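Local coordinates for protein nucleoporin nup120 (Schizosaccharomyces pombe, PDB 4GQ2) that serves as a structural component of the nuclear pore complex, where nucleoporins can also dock transiently associated transport factors, at residues E595-L600 / K688-I693; V732-E737 / I833-S838. All blocks are in the same frame, centred on the assembly; numbering follows the deposited sequence.

How the contacts relate
Both contacts lie on the same side of the chain's centre, in its helical part, with their centres about 13 Å apart, and contact 1 closes along the chain before contact 2 opens. Contact 1 joins two helices through a partly buried stack of guanidinium on amide; contact 2 is the more buried and larger, seating a tryptophan from a loop on a helix by ring packing and one short hydrogen bond. No residue is shared, yet they touch: Q690 OE1 of contact 1 lies 3.0 Å from S733 OG of contact 2, a probable hydrogen bond, and V732 and L736 pack on Q690. Helix 719-739 thus links helix 672-703 to the 833-838 loop.

Contact 1: E595-L600 / K688-I693; sequences EIRYSL and KFQVSI
Q690 is the main partner of R597, laying its amide flat over the guanidinium. The two planes are only 7° apart. Q690 NE2 stands above the middle of the guanidinium, 3.6 Å from R597 CZ. The amide carbon lies nearer the inner end of the group, with Q690 CD 3.7 Å from R597 NE. No hydrogen bond joins the two: they meet face on, which is compatible with the bonds that R597 NE and Q690 OE1 make elsewhere. Q690 reaches this place with CG anti to the backbone N (chi1 177°) and the chain fully extended, and its OE1 is probably hydrogen-bonded to S733. R597 comes from the other helix with CG beside its backbone N (chi1 -64°) and a straight chain from CG to NE, long enough to bridge backbones whose nearest CA atoms, those of R597 and Q690, are 9.9 Å apart. One residue further, V691 brings its CG2 methyl to the guanidinium edge, near the plane, 3.9 Å from R597 NH2. Just past the segment, E694 forms a salt bridge with R597 NE, so the guanidinium is both stacked and charge-paired by helix 672-703. A leucine in place of R597 would probably leave E694 without its positive mate and strip the amide of Q690 of the flat group covering it. The contact joins helix 590-605 to helix 672-703 in the helical part of the nucleoporin. Helix 719-739 fits against both, with W729 touching L600, while helix 612-624 receives I596 and L600, and Y598 OH hydrogen-bonds to a chain of another protein.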
loop_
_atom_site.group_PDB
_atom_site.type_symbol
_atom_site.label_atom_id
_atom_site.label_comp_id
_atom_site.label_asym_id
_atom_site.label_seq_id
_atom_site.Cartn_x
_atom_site.Cartn_y
_atom_site.Cartn_z
ATOM N N GLU A 595 -4.521 -18.825 -0.806
ATOM C CA GLU A 595 -4.552 -19.686 -1.988
ATOM C C GLU A 595 -5.803 -19.423 -2.824
ATOM O O GLU A 595 -5.757 -19.452 -4.061
ATOM C CB GLU A 595 -4.470 -21.165 -1.591
ATOM C CG GLU A 595 -3.139 -21.549 -0.962
ATOM C CD GLU A 595 -2.990 -23.041 -0.723
ATOM O OE1 GLU A 595 -3.538 -23.545 0.284
ATOM O OE2 GLU A 595 -2.298 -23.702 -1.530
ATOM N N ILE A 596 -6.915 -19.161 -2.135
ATOM C CA ILE A 596 -8.189 -18.871 -2.776
ATOM C C ILE A 596 -8.119 -17.568 -3.587
ATOM O O ILE A 596 -8.582 -17.510 -4.741
ATOM C CB ILE A 596 -9.327 -18.853 -1.737
ATOM C CG1 ILE A 596 -9.717 -20.289 -1.381
ATOM C CG2 ILE A 596 -10.535 -18.087 -2.251
ATOM C CD1 ILE A 596 -10.607 -20.412 -0.157
ATOM N N ARG A 597 -7.511 -16.541 -3.003
ATOM C CA ARG A 597 -7.406 -15.253 -3.678
ATOM C C ARG A 597 -6.485 -15.314 -4.899
ATOM O O ARG A 597 -6.724 -14.636 -5.898
ATOM C CB ARG A 597 -6.999 -14.166 -2.692
ATOM C CG ARG A 597 -8.062 -13.966 -1.621
ATOM C CD ARG A 597 -7.658 -12.965 -0.545
ATOM N NE ARG A 597 -8.800 -12.741 0.335
ATOM C CZ ARG A 597 -8.730 -12.385 1.612
ATOM N NH1 ARG A 597 -7.561 -12.192 2.196
ATOM N NH2 ARG A 597 -9.846 -12.223 2.310
ATOM N N TYR A 598 -5.464 -16.161 -4.824
ATOM C CA TYR A 598 -4.605 -16.443 -5.968
ATOM C C TYR A 598 -5.370 -17.153 -7.091
ATOM O O TYR A 598 -5.184 -16.835 -8.254
ATOM C CB TYR A 598 -3.390 -17.278 -5.532
ATOM C CG TYR A 598 -2.549 -17.758 -6.694
ATOM C CD1 TYR A 598 -2.900 -18.910 -7.399
ATOM C CD2 TYR A 598 -1.410 -17.050 -7.103
ATOM C CE1 TYR A 598 -2.143 -19.352 -8.475
ATOM C CE2 TYR A 598 -0.643 -17.488 -8.175
ATOM C CZ TYR A 598 -1.012 -18.637 -8.853
ATOM O OH TYR A 598 -0.257 -19.079 -9.912
ATOM N N SER A 599 -6.220 -18.120 -6.739
ATOM C CA SER A 599 -7.117 -18.757 -7.706
ATOM C C SER A 599 -8.125 -17.767 -8.309
ATOM O O SER A 599 -8.398 -17.819 -9.512
ATOM C CB SER A 599 -7.889 -19.903 -7.058
ATOM O OG SER A 599 -7.023 -20.928 -6.646
ATOM N N LEU A 600 -8.680 -16.880 -7.479
ATOM C CA LEU A 600 -9.683 -15.913 -7.965
ATOM C C LEU A 600 -9.028 -14.888 -8.868
ATOM O O LEU A 600 -9.594 -14.493 -9.887
ATOM C CB LEU A 600 -10.434 -15.219 -6.811
ATOM C CG LEU A 600 -11.347 -16.091 -5.945
ATOM C CD1 LEU A 600 -11.846 -15.334 -4.721
ATOM C CD2 LEU A 600 -12.520 -16.613 -6.766
ATOM N N LYS A 688 -14.000 -5.468 3.978
ATOM C CA LYS A 688 -15.280 -6.078 4.323
ATOM C C LYS A 688 -16.039 -6.487 3.062
ATOM O O LYS A 688 -16.601 -7.572 3.002
ATOM C CB LYS A 688 -16.097 -5.165 5.239
ATOM C CG LYS A 688 -15.326 -4.746 6.483
ATOM C CD LYS A 688 -16.231 -4.227 7.589
ATOM C CE LYS A 688 -15.467 -4.013 8.890
ATOM N NZ LYS A 688 -14.751 -2.706 8.882
ATOM N N PHE A 689 -16.006 -5.648 2.033
ATOM C CA PHE A 689 -16.567 -6.047 0.741
ATOM C C PHE A 689 -15.953 -7.340 0.187
ATOM O O PHE A 689 -16.684 -8.261 -0.184
ATOM C CB PHE A 689 -16.501 -4.903 -0.284
ATOM C CG PHE A 689 -17.736 -4.048 -0.306
ATOM C CD1 PHE A 689 -18.965 -4.592 -0.659
ATOM C CD2 PHE A 689 -17.675 -2.703 0.026
ATOM C CE1 PHE A 689 -20.111 -3.810 -0.673
ATOM C CE2 PHE A 689 -18.816 -1.913 0.005
ATOM C CZ PHE A 689 -20.035 -2.466 -0.347
ATOM N N GLN A 690 -14.620 -7.408 0.145
ATOM C CA GLN A 690 -13.896 -8.593 -0.355
ATOM C C GLN A 690 -14.275 -9.886 0.375
ATOM O O GLN A 690 -14.583 -10.897 -0.257
ATOM C CB GLN A 690 -12.380 -8.373 -0.281
ATOM C CG GLN A 690 -11.561 -9.586 -0.708
ATOM C CD GLN A 690 -10.061 -9.366 -0.609
ATOM O OE1 GLN A 690 -9.340 -9.476 -1.602
ATOM N NE2 GLN A 690 -9.591 -9.035 0.575
ATOM N N VAL A 691 -14.234 -9.851 1.700
ATOM C CA VAL A 691 -14.653 -10.992 2.520
ATOM C C VAL A 691 -16.127 -11.355 2.248
ATOM O O VAL A 691 -16.470 -12.537 2.126
ATOM C CB VAL A 691 -14.378 -10.702 4.020
ATOM C CG1 VAL A 691 -15.114 -11.667 4.947
ATOM C CG2 VAL A 691 -12.870 -10.704 4.289
ATOM N N SER A 692 -16.981 -10.340 2.107
ATOM C CA SER A 692 -18.393 -10.560 1.822
ATOM C C SER A 692 -18.594 -11.250 0.466
ATOM O O SER A 692 -19.269 -12.279 0.377
ATOM C CB SER A 692 -19.160 -9.232 1.883
ATOM O OG SER A 692 -20.413 -9.321 1.227
ATOM N N ILE A 693 -18.008 -10.669 -0.579
ATOM C CA ILE A 693 -18.086 -11.206 -1.938
ATOM C C ILE A 693 -17.560 -12.635 -2.005
ATOM O O ILE A 693 -18.168 -13.503 -2.640
ATOM C CB ILE A 693 -17.282 -10.324 -2.919
ATOM C CG1 ILE A 693 -17.970 -8.969 -3.098
ATOM C CG2 ILE A 693 -17.105 -11.030 -4.261
ATOM C CD1 ILE A 693 -17.028 -7.842 -3.483
#

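Contact 2: V732-E737 / I833-S838; sequences VSFLLE and IGWLNS
E737 OE2 takes a short hydrogen bond from the indole N-H of W835, NE1 to OE2 2.7 Å, with an angle of 153° at the hydrogen. The oxygen lies almost in the indole plane, whereas NE1 meets the carboxylate from well above its plane. One turn earlier on the helix, F734 makes an edge-to-face pair with the indole's five-membered ring: centroids are 5.2 Å apart, planes 69° from parallel. With CG anti to the backbone N (chi1 164°), the F734 ring swings so that CD1 comes over the indole, 3.5 Å from W835 CG. The helix backbone itself sets F734 CB over that face, in a CH-pi contact 4.2 Å from the five-membered ring's centroid. At the far end, S733 CB touches W835 CH2 at 3.8 Å; S733 OG is within hydrogen-bonding reach of W729 O, its strongest partner, and Q690 OE1. W835 lies in the loop between helices 826-832 and 840-852, within the Nup120 HEAT-repeat range, which the contact joins to helix 719-739; helices 590-605 (R601, V604, Q605) and 812-822 (V813) also pack on it. Packing from three helices thus buries the indole, while a partly exposed carboxylate satisfies its N-H and, with F734, probably limits how the ring can turn.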
loop_
_atom_site.group_PDB
_atom_site.type_symbol
_atom_site.label_atom_id
_atom_site.label_comp_id
_atom_site.label_asym_id
_atom_site.label_seq_id
_atom_site.Cartn_x
_atom_site.Cartn_y
_atom_site.Cartn_z
ATOM N N VAL A 732 -12.565 -4.727 -6.333
ATOM C CA VAL A 732 -12.274 -4.580 -4.917
ATOM C C VAL A 732 -10.835 -5.012 -4.584
ATOM O O VAL A 732 -10.092 -4.257 -3.955
ATOM C CB VAL A 732 -13.340 -5.313 -4.068
ATOM C CG1 VAL A 732 -12.874 -5.499 -2.637
ATOM C CG2 VAL A 732 -14.659 -4.539 -4.110
ATOM N N SER A 733 -10.441 -6.202 -5.035
ATOM C CA SER A 733 -9.094 -6.728 -4.777
ATOM C C SER A 733 -8.027 -5.894 -5.466
ATOM O O SER A 733 -6.957 -5.679 -4.914
ATOM C CB SER A 733 -8.978 -8.203 -5.190
ATOM O OG SER A 733 -9.944 -8.994 -4.507
ATOM N N PHE A 734 -8.328 -5.418 -6.670
ATOM C CA PHE A 734 -7.473 -4.454 -7.352
ATOM C C PHE A 734 -7.190 -3.223 -6.476
ATOM O O PHE A 734 -6.028 -2.894 -6.195
ATOM C CB PHE A 734 -8.096 -4.079 -8.698
ATOM C CG PHE A 734 -7.520 -2.845 -9.323
ATOM C CD1 PHE A 734 -6.265 -2.870 -9.913
ATOM C CD2 PHE A 734 -8.265 -1.662 -9.368
ATOM C CE1 PHE A 734 -5.742 -1.730 -10.512
ATOM C CE2 PHE A 734 -7.747 -0.520 -9.957
ATOM C CZ PHE A 734 -6.481 -0.552 -10.527
ATOM N N LEU A 735 -8.247 -2.569 -6.007
ATOM C CA LEU A 735 -8.084 -1.404 -5.138
ATOM C C LEU A 735 -7.387 -1.694 -3.804
ATOM O O LEU A 735 -6.644 -0.849 -3.297
ATOM C CB LEU A 735 -9.416 -0.688 -4.915
ATOM C CG LEU A 735 -9.981 -0.026 -6.181
ATOM C CD1 LEU A 735 -11.425 0.380 -5.964
ATOM C CD2 LEU A 735 -9.148 1.177 -6.613
ATOM N N LEU A 736 -7.615 -2.880 -3.240
ATOM C CA LEU A 736 -6.921 -3.281 -2.014
ATOM C C LEU A 736 -5.401 -3.377 -2.250
ATOM O O LEU A 736 -4.603 -3.048 -1.368
ATOM C CB LEU A 736 -7.496 -4.590 -1.435
ATOM C CG LEU A 736 -8.845 -4.412 -0.719
ATOM C CD1 LEU A 736 -9.467 -5.737 -0.315
ATOM C CD2 LEU A 736 -8.702 -3.513 0.502
ATOM N N GLU A 737 -5.015 -3.785 -3.454
ATOM C CA GLU A 737 -3.614 -3.792 -3.842
ATOM C C GLU A 737 -3.087 -2.360 -3.997
ATOM O O GLU A 737 -1.891 -2.118 -3.880
ATOM C CB GLU A 737 -3.405 -4.614 -5.123
ATOM C CG GLU A 737 -2.114 -5.426 -5.124
ATOM C CD GLU A 737 -1.806 -6.094 -6.459
ATOM O OE1 GLU A 737 -0.724 -5.807 -7.034
ATOM O OE2 GLU A 737 -2.633 -6.912 -6.928
ATOM N N ILE A 833 -0.191 -4.245 -13.550
ATOM C CA ILE A 833 -0.443 -4.581 -14.956
ATOM C C ILE A 833 -1.261 -5.860 -15.184
ATOM O O ILE A 833 -1.938 -5.984 -16.196
ATOM C CB ILE A 833 0.874 -4.622 -15.772
ATOM C CG1 ILE A 833 0.596 -4.314 -17.252
ATOM C CG2 ILE A 833 1.643 -5.934 -15.530
ATOM C CD1 ILE A 833 1.837 -3.998 -18.055
ATOM N N GLY A 834 -1.225 -6.794 -14.237
ATOM C CA GLY A 834 -1.947 -8.059 -14.391
ATOM C C GLY A 834 -3.459 -7.934 -14.247
ATOM O O GLY A 834 -4.188 -8.859 -14.565
ATOM N N TRP A 835 -3.920 -6.781 -13.775
ATOM C CA TRP A 835 -5.347 -6.487 -13.604
ATOM C C TRP A 835 -5.995 -5.923 -14.840
ATOM O O TRP A 835 -7.224 -5.981 -14.970
ATOM C CB TRP A 835 -5.541 -5.497 -12.462
ATOM C CG TRP A 835 -5.205 -6.040 -11.102
ATOM C CD1 TRP A 835 -4.111 -5.719 -10.313
ATOM C CD2 TRP A 835 -5.968 -7.032 -10.314
ATOM N NE1 TRP A 835 -4.146 -6.414 -9.122
ATOM C CE2 TRP A 835 -5.232 -7.213 -9.060
ATOM C CE3 TRP A 835 -7.142 -7.742 -10.511
ATOM C CZ2 TRP A 835 -5.678 -8.067 -8.060
ATOM C CZ3 TRP A 835 -7.579 -8.607 -9.499
ATOM C CH2 TRP A 835 -6.860 -8.770 -8.307
ATOM N N LEU A 836 -5.192 -5.348 -15.744
ATOM C CA LEU A 836 -5.725 -4.767 -16.989
ATOM C C LEU A 836 -6.325 -5.859 -17.850
ATOM O O LEU A 836 -5.733 -6.927 -17.999
ATOM C CB LEU A 836 -4.644 -4.008 -17.766
ATOM C CG LEU A 836 -4.232 -2.636 -17.226
ATOM C CD1 LEU A 836 -2.934 -2.184 -17.874
ATOM C CD2 LEU A 836 -5.332 -1.597 -17.437
ATOM N N ASN A 837 -7.509 -5.601 -18.399
ATOM C CA ASN A 837 -8.221 -6.607 -19.181
ATOM C C ASN A 837 -7.774 -6.629 -20.647
ATOM O O ASN A 837 -6.748 -6.043 -20.982
ATOM C CB ASN A 837 -9.750 -6.440 -19.035
ATOM C CG ASN A 837 -10.277 -5.121 -19.608
ATOM O OD1 ASN A 837 -9.642 -4.469 -20.440
ATOM N ND2 ASN A 837 -11.466 -4.744 -19.175
ATOM N N SER A 838 -8.554 -7.281 -21.511
ATOM C CA SER A 838 -8.181 -7.508 -22.914
ATOM C C SER A 838 -8.734 -6.515 -23.943
ATOM O O SER A 838 -8.510 -6.691 -25.131
ATOM C CB SER A 838 -8.567 -8.918 -23.330
ATOM O OG SER A 838 -7.782 -9.860 -22.631
#